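Local atomic coordinates of endo-1,4-beta-xylanase (PDB entry 3KST), a protein that probably hydrolyses O-glycosidic bonds in xylan-type plant polysaccharides as a calcium-binding member of glycosyl hydrolase family 43. Residues 26-31 / 83-88; 92-97 / 105-110. All coordinates share one frame; numbering follows the deposited sequence.

Contact 1 joins the innermost strands of two neighbouring blades of the five-bladed beta-propeller expected for glycosyl hydrolase family 43, whereas contact 2 lies within one of those blades, between its second and third strands. Their centres are 9 Å apart, and backbone bonds link them: Glu83 O to Phe96 N at 2.9 Å and Tyr85 O to Tyr94 N at 2.8 Å. Residues 26-31 / 83-88 contain Glu83, a ligand of the calcium ion, and Asp26, the predicted proton acceptor. Residues 92-97 / 105-110 lie farther out, beyond strand 80-87: the side chain of Phe96 is about 5 Å from that of Glu83 and about 9 Å from the calcium.

Contact 1: residues 26-31 / 83-88; sequences DPYVMF and EVYYVE. With CA (calcium ion), chain C.
Tyr28 lays its ring across the side chain of Glu83 at about a right angle. CB of Glu83 sits over the ring face, 3.9 Å from the centroid, as a CH-pi contact, and the carboxylate plane is turned 24° from the ring. CG of Tyr28 is anti to its own N (chi1 -174°), and at the far end of the ring the phenol oxygen meets the edge of the Tyr85 ring, Tyr28 OH to Tyr85 CE1 3.3 Å; the two ring planes stand 78° apart in an oblique pair. Farther along, Met30, a selenomethionine, bends at chi3, and its CE meets Val84 CG1 at 4.0 Å. No direct hydrogen bond spans these nearly parallel strands of adjacent blades; a water near the plane of the Tyr28 ring bridges Tyr28 OH and Val84 O instead. The Glu83 carboxylate divides its work: OE2 binds calcium at 2.3 Å, while OE1 accepts a bond from Tyr85 OH (2.6 Å) and is also hydrogen-bonded to Ser132. Two of the five calcium waters donate to Asp26 O and Pro27 O, and His251 completes the site. Tyr85 and Ser132 thus form a second shell that would fix the carboxylate's rotation, and both segments hold the metal, 83-88 directly and 26-31 through water.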
loop_
_atom_site.group_PDB
_atom_site.type_symbol
_atom_site.label_atom_id
_atom_site.label_comp_id
_atom_site.label_asym_id
_atom_site.label_seq_id
_atom_site.Cartn_x
_atom_site.Cartn_y
_atom_site.Cartn_z
ATOM N N ASP A 26 -1.768 -6.676 1.559
ATOM C CA ASP A 26 -1.716 -5.242 1.224
ATOM C C ASP A 26 -0.572 -4.498 1.943
ATOM O O ASP A 26 -0.807 -3.420 2.547
ATOM C CB ASP A 26 -3.080 -4.642 1.611
ATOM C CG ASP A 26 -4.278 -5.418 1.034
ATOM O OD1 ASP A 26 -4.203 -5.952 -0.117
ATOM O OD2 ASP A 26 -5.329 -5.464 1.714
ATOM N N PRO A 27 0.647 -5.100 1.958
ATOM C CA PRO A 27 1.731 -4.550 2.746
ATOM C C PRO A 27 2.267 -3.165 2.389
ATOM O O PRO A 27 2.233 -2.727 1.224
ATOM C CB PRO A 27 2.842 -5.624 2.582
ATOM C CG PRO A 27 2.627 -6.087 1.198
ATOM C CD PRO A 27 1.138 -6.278 1.211
ATOM N N TYR A 28 2.707 -2.479 3.445
ATOM C CA TYR A 28 3.416 -1.210 3.349
ATOM C C TYR A 28 4.601 -1.201 4.320
ATOM O O TYR A 28 4.422 -1.554 5.484
ATOM C CB TYR A 28 2.487 -0.038 3.711
ATOM C CG TYR A 28 3.154 1.283 3.478
ATOM C CD1 TYR A 28 3.081 1.907 2.233
ATOM C CD2 TYR A 28 3.940 1.886 4.488
ATOM C CE1 TYR A 28 3.759 3.146 1.996
ATOM C CE2 TYR A 28 4.600 3.117 4.263
ATOM C CZ TYR A 28 4.517 3.728 3.038
ATOM O OH TYR A 28 5.184 4.907 2.836
ATOM N N VAL A 29 5.756 -0.713 3.865
ATOM C CA VAL A 29 6.974 -0.563 4.663
ATOM C C VAL A 29 7.412 0.914 4.766
ATOM O O VAL A 29 7.570 1.609 3.747
ATOM C CB VAL A 29 8.129 -1.468 4.105
ATOM C CG1 VAL A 29 9.526 -1.022 4.587
ATOM C CG2 VAL A 29 7.860 -2.922 4.489
HETATM N N MSE A 30 7.614 1.371 6.006
HETATM C CA MSE A 30 8.205 2.673 6.295
HETATM C C MSE A 30 9.611 2.410 6.816
HETATM O O MSE A 30 9.792 1.593 7.743
HETATM C CB MSE A 30 7.437 3.440 7.375
HETATM C CG MSE A 30 8.149 4.756 7.779
HETATM SE SE MSE A 30 7.183 5.711 9.103
HETATM C CE MSE A 30 7.270 4.449 10.549
ATOM N N PHE A 31 10.591 3.106 6.233
ATOM C CA PHE A 31 11.973 3.072 6.724
ATOM C C PHE A 31 12.124 4.346 7.566
ATOM O O PHE A 31 12.069 5.461 7.021
ATOM C CB PHE A 31 12.974 3.036 5.580
ATOM C CG PHE A 31 14.405 2.971 6.034
ATOM C CD1 PHE A 31 14.845 1.914 6.835
ATOM C CD2 PHE A 31 15.321 3.969 5.673
ATOM C CE1 PHE A 31 16.167 1.843 7.273
ATOM C CE2 PHE A 31 16.658 3.905 6.093
ATOM C CZ PHE A 31 17.086 2.836 6.888
ATOM N N GLU A 83 -1.180 2.394 5.471
ATOM C CA GLU A 83 0.123 2.993 5.114
ATOM C C GLU A 83 0.443 3.951 6.249
ATOM O O GLU A 83 -0.464 4.594 6.776
ATOM C CB GLU A 83 0.120 3.700 3.761
ATOM C CG GLU A 83 -0.294 2.767 2.582
ATOM C CD GLU A 83 0.062 3.240 1.166
ATOM O OE1 GLU A 83 0.628 4.355 0.930
ATOM O OE2 GLU A 83 -0.201 2.433 0.228
ATOM N N VAL A 84 1.710 4.000 6.652
ATOM C CA VAL A 84 2.182 4.860 7.747
ATOM C C VAL A 84 3.320 5.751 7.239
ATOM O O VAL A 84 4.239 5.259 6.562
ATOM C CB VAL A 84 2.675 4.043 8.941
ATOM C CG1 VAL A 84 3.347 4.934 9.998
ATOM C CG2 VAL A 84 1.508 3.250 9.599
ATOM N N TYR A 85 3.287 7.027 7.627
ATOM C CA TYR A 85 4.249 8.016 7.205
ATOM C C TYR A 85 4.606 8.949 8.356
ATOM O O TYR A 85 3.722 9.407 9.090
ATOM C CB TYR A 85 3.696 8.908 6.075
ATOM C CG TYR A 85 2.808 8.238 5.085
ATOM C CD1 TYR A 85 3.330 7.467 4.038
ATOM C CD2 TYR A 85 1.420 8.355 5.195
ATOM C CE1 TYR A 85 2.488 6.867 3.118
ATOM C CE2 TYR A 85 0.595 7.760 4.313
ATOM C CZ TYR A 85 1.119 6.996 3.275
ATOM O OH TYR A 85 0.270 6.408 2.400
ATOM N N TYR A 86 5.895 9.267 8.471
ATOM C CA TYR A 86 6.355 10.257 9.427
ATOM C C TYR A 86 6.266 11.543 8.620
ATOM O O TYR A 86 6.951 11.667 7.603
ATOM C CB TYR A 86 7.784 10.021 9.899
ATOM C CG TYR A 86 8.233 11.149 10.808
ATOM C CD1 TYR A 86 7.720 11.285 12.093
ATOM C CD2 TYR A 86 9.150 12.098 10.354
ATOM C CE1 TYR A 86 8.117 12.387 12.933
ATOM C CE2 TYR A 86 9.562 13.177 11.171
ATOM C CZ TYR A 86 9.060 13.305 12.448
ATOM O OH TYR A 86 9.487 14.384 13.193
ATOM N N VAL A 87 5.378 12.441 9.043
ATOM C CA VAL A 87 5.191 13.722 8.350
ATOM C C VAL A 87 6.063 14.791 9.034
ATOM O O VAL A 87 5.796 15.220 10.169
ATOM C CB VAL A 87 3.707 14.115 8.227
ATOM C CG1 VAL A 87 2.952 13.091 7.361
ATOM C CG2 VAL A 87 3.067 14.222 9.563
ATOM N N GLU A 88 7.119 15.204 8.321
ATOM C CA GLU A 88 8.115 16.187 8.804
ATOM C C GLU A 88 7.482 17.510 9.245
ATOM O O GLU A 88 7.871 18.062 10.290
ATOM C CB GLU A 88 9.212 16.441 7.748
ATOM C CG GLU A 88 10.542 16.883 8.340
ATOM C CD GLU A 88 11.245 15.770 9.124
ATOM O OE1 GLU A 88 11.295 14.616 8.635
ATOM O OE2 GLU A 88 11.765 16.043 10.229
HETATM CA CA CA C . -1.398 0.453 -0.044
HETATM O O HOH W 1 -1.549 -0.749 2.203
HETATM O O HOH W 2 0.679 -0.883 0.020
HETATM O O HOH W 3 6.475 5.907 5.306
HETATM O O HOH W 4 -0.336 0.245 -2.404
HETATM O O HOH W 5 -3.320 1.463 1.177
HETATM O O HOH W 6 -2.849 1.717 -1.734
#

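Contact 2: residues 92-97 / 105-110; sequences KFYLFY and VATSTT
Val105 packs its CG2 methyl over the face of the Phe96 ring, 3.6 Å from the centroid, and the two side chains lie side by side, pointing the same way. The methyl is anti to the backbone N of Val105 and also meets the edge of the next ring on this face, Val105 CG2 to Tyr94 CD2 3.9 Å. Thr107 repeats the pattern one pair along: its CG2 stands over the Tyr94 ring, 3.8 Å from the centroid and offset toward the rim, again as a CH-pi contact. On the opposite face, that of Phe93, Leu95, Ala106 and Ser108, Phe93 has Thr110 C over its ring while Thr109 O approaches the edge, 3.3 Å from Phe93 CE1. Beyond the last pair, the Tyr97 ring turns its edge to the backbone of Ala106, Tyr97 CE1 to Ala106 N 3.7 Å.

Between these faces runs a regular antiparallel hairpin. Leu95 and Ala106 form one hydrogen-bonded pair, with both N-to-O distances 2.9 Å; Phe93 and Ser108 form the other. At the open end, the alkyl chain of Lys92 runs over the second strand, its CG 3.3 Å from Ser108 O, and Ser108 OG donates to Thr110 O at 2.7 Å, just where the chain leaves the strand.

Strand 92-99 lies between strands 102-108 and 80-87, and Thr107 is backbone-bonded to Arg116. Phe96 reaches Thr131 and Leu133 of strand 129-135 in the following blade, whereas Leu95, Tyr97 and Ala106 pack on Leu68 of strand 60-69, which places the hairpin between its two neighbouring sheets.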
loop_
_atom_site.group_PDB
_atom_site.type_symbol
_atom_site.label_atom_id
_atom_site.label_comp_id
_atom_site.label_asym_id
_atom_site.label_seq_id
_atom_site.Cartn_x
_atom_site.Cartn_y
_atom_site.Cartn_z
ATOM N N LYS A 92 5.088 13.950 13.549
ATOM C CA LYS A 92 4.180 12.918 14.044
ATOM C C LYS A 92 3.934 11.866 12.934
ATOM O O LYS A 92 4.052 12.178 11.741
ATOM C CB LYS A 92 2.860 13.609 14.410
ATOM C CG LYS A 92 1.928 12.876 15.344
ATOM C CD LYS A 92 0.697 13.707 15.755
ATOM C CE LYS A 92 1.053 15.009 16.500
ATOM N NZ LYS A 92 -0.165 15.725 16.964
ATOM N N PHE A 93 3.575 10.654 13.344
ATOM C CA PHE A 93 3.251 9.562 12.411
ATOM C C PHE A 93 1.756 9.580 12.050
ATOM O O PHE A 93 0.900 9.772 12.913
ATOM C CB PHE A 93 3.662 8.204 12.994
ATOM C CG PHE A 93 5.130 8.115 13.283
ATOM C CD1 PHE A 93 5.642 8.605 14.489
ATOM C CD2 PHE A 93 6.010 7.590 12.333
ATOM C CE1 PHE A 93 7.000 8.550 14.758
ATOM C CE2 PHE A 93 7.385 7.551 12.596
ATOM C CZ PHE A 93 7.871 8.026 13.810
ATOM N N TYR A 94 1.446 9.375 10.769
ATOM C CA TYR A 94 0.074 9.299 10.269
ATOM C C TYR A 94 -0.170 7.921 9.654
ATOM O O TYR A 94 0.638 7.465 8.840
ATOM C CB TYR A 94 -0.186 10.409 9.236
ATOM C CG TYR A 94 -0.380 11.789 9.875
ATOM C CD1 TYR A 94 0.654 12.407 10.597
ATOM C CD2 TYR A 94 -1.606 12.470 9.792
ATOM C CE1 TYR A 94 0.467 13.657 11.208
ATOM C CE2 TYR A 94 -1.783 13.745 10.383
ATOM C CZ TYR A 94 -0.724 14.327 11.078
ATOM O OH TYR A 94 -0.837 15.543 11.696
ATOM N N LEU A 95 -1.238 7.251 10.107
ATOM C CA LEU A 95 -1.697 5.982 9.573
ATOM C C LEU A 95 -2.967 6.239 8.744
ATOM O O LEU A 95 -3.982 6.664 9.288
ATOM C CB LEU A 95 -2.020 4.994 10.709
ATOM C CG LEU A 95 -2.834 3.731 10.418
ATOM C CD1 LEU A 95 -2.098 2.928 9.388
ATOM C CD2 LEU A 95 -3.162 2.965 11.721
ATOM N N PHE A 96 -2.894 5.958 7.444
ATOM C CA PHE A 96 -4.017 6.086 6.523
ATOM C C PHE A 96 -4.503 4.664 6.236
ATOM O O PHE A 96 -3.708 3.780 5.966
ATOM C CB PHE A 96 -3.600 6.806 5.252
ATOM C CG PHE A 96 -3.540 8.285 5.418
ATOM C CD1 PHE A 96 -2.450 8.898 6.042
ATOM C CD2 PHE A 96 -4.619 9.071 5.036
ATOM C CE1 PHE A 96 -2.448 10.306 6.218
ATOM C CE2 PHE A 96 -4.601 10.442 5.209
ATOM C CZ PHE A 96 -3.526 11.055 5.794
ATOM N N TYR A 97 -5.808 4.451 6.272
ATOM C CA TYR A 97 -6.341 3.084 6.177
ATOM C C TYR A 97 -7.801 3.046 5.772
ATOM O O TYR A 97 -8.429 4.090 5.651
ATOM C CB TYR A 97 -6.167 2.406 7.534
ATOM C CG TYR A 97 -6.903 3.062 8.687
ATOM C CD1 TYR A 97 -6.392 4.212 9.327
ATOM C CD2 TYR A 97 -8.105 2.538 9.155
ATOM C CE1 TYR A 97 -7.076 4.833 10.418
ATOM C CE2 TYR A 97 -8.806 3.136 10.270
ATOM C CZ TYR A 97 -8.271 4.285 10.889
ATOM O OH TYR A 97 -8.936 4.870 11.953
ATOM N N VAL A 105 -7.966 8.211 8.853
ATOM C CA VAL A 105 -6.627 8.578 9.277
ATOM C C VAL A 105 -6.561 8.674 10.800
ATOM O O VAL A 105 -7.480 9.232 11.434
ATOM C CB VAL A 105 -6.124 9.904 8.589
ATOM C CG1 VAL A 105 -7.051 11.079 8.869
ATOM C CG2 VAL A 105 -4.671 10.235 8.985
ATOM N N ALA A 106 -5.491 8.096 11.345
ATOM C CA ALA A 106 -5.159 8.106 12.770
ATOM C C ALA A 106 -3.732 8.585 12.910
ATOM O O ALA A 106 -2.981 8.652 11.923
ATOM C CB ALA A 106 -5.308 6.683 13.377
ATOM N N THR A 107 -3.362 9.001 14.119
ATOM C CA THR A 107 -2.008 9.454 14.379
ATOM C C THR A 107 -1.383 8.777 15.603
ATOM O O THR A 107 -2.077 8.266 16.483
ATOM C CB THR A 107 -1.895 11.019 14.533
ATOM O OG1 THR A 107 -2.401 11.442 15.807
ATOM C CG2 THR A 107 -2.626 11.767 13.434
ATOM N N SER A 108 -0.059 8.850 15.638
ATOM C CA SER A 108 0.776 8.333 16.722
ATOM C C SER A 108 2.040 9.155 16.856
ATOM O O SER A 108 2.532 9.729 15.895
ATOM C CB SER A 108 1.159 6.876 16.435
ATOM O OG SER A 108 2.019 6.287 17.430
ATOM N N THR A 109 2.563 9.226 18.075
ATOM C CA THR A 109 3.861 9.864 18.293
ATOM C C THR A 109 5.020 8.893 17.991
ATOM O O THR A 109 6.148 9.337 17.892
ATOM C CB THR A 109 3.999 10.427 19.712
ATOM O OG1 THR A 109 4.026 9.370 20.666
ATOM C CG2 THR A 109 2.851 11.411 20.023
ATOM N N THR A 110 4.745 7.588 17.874
ATOM C CA THR A 110 5.775 6.590 17.584
ATOM C C THR A 110 5.408 5.714 16.367
ATOM O O THR A 110 4.222 5.655 15.981
ATOM C CB THR A 110 6.025 5.722 18.802
ATOM O OG1 THR A 110 4.829 4.998 19.148
ATOM C CG2 THR A 110 6.510 6.596 19.980
#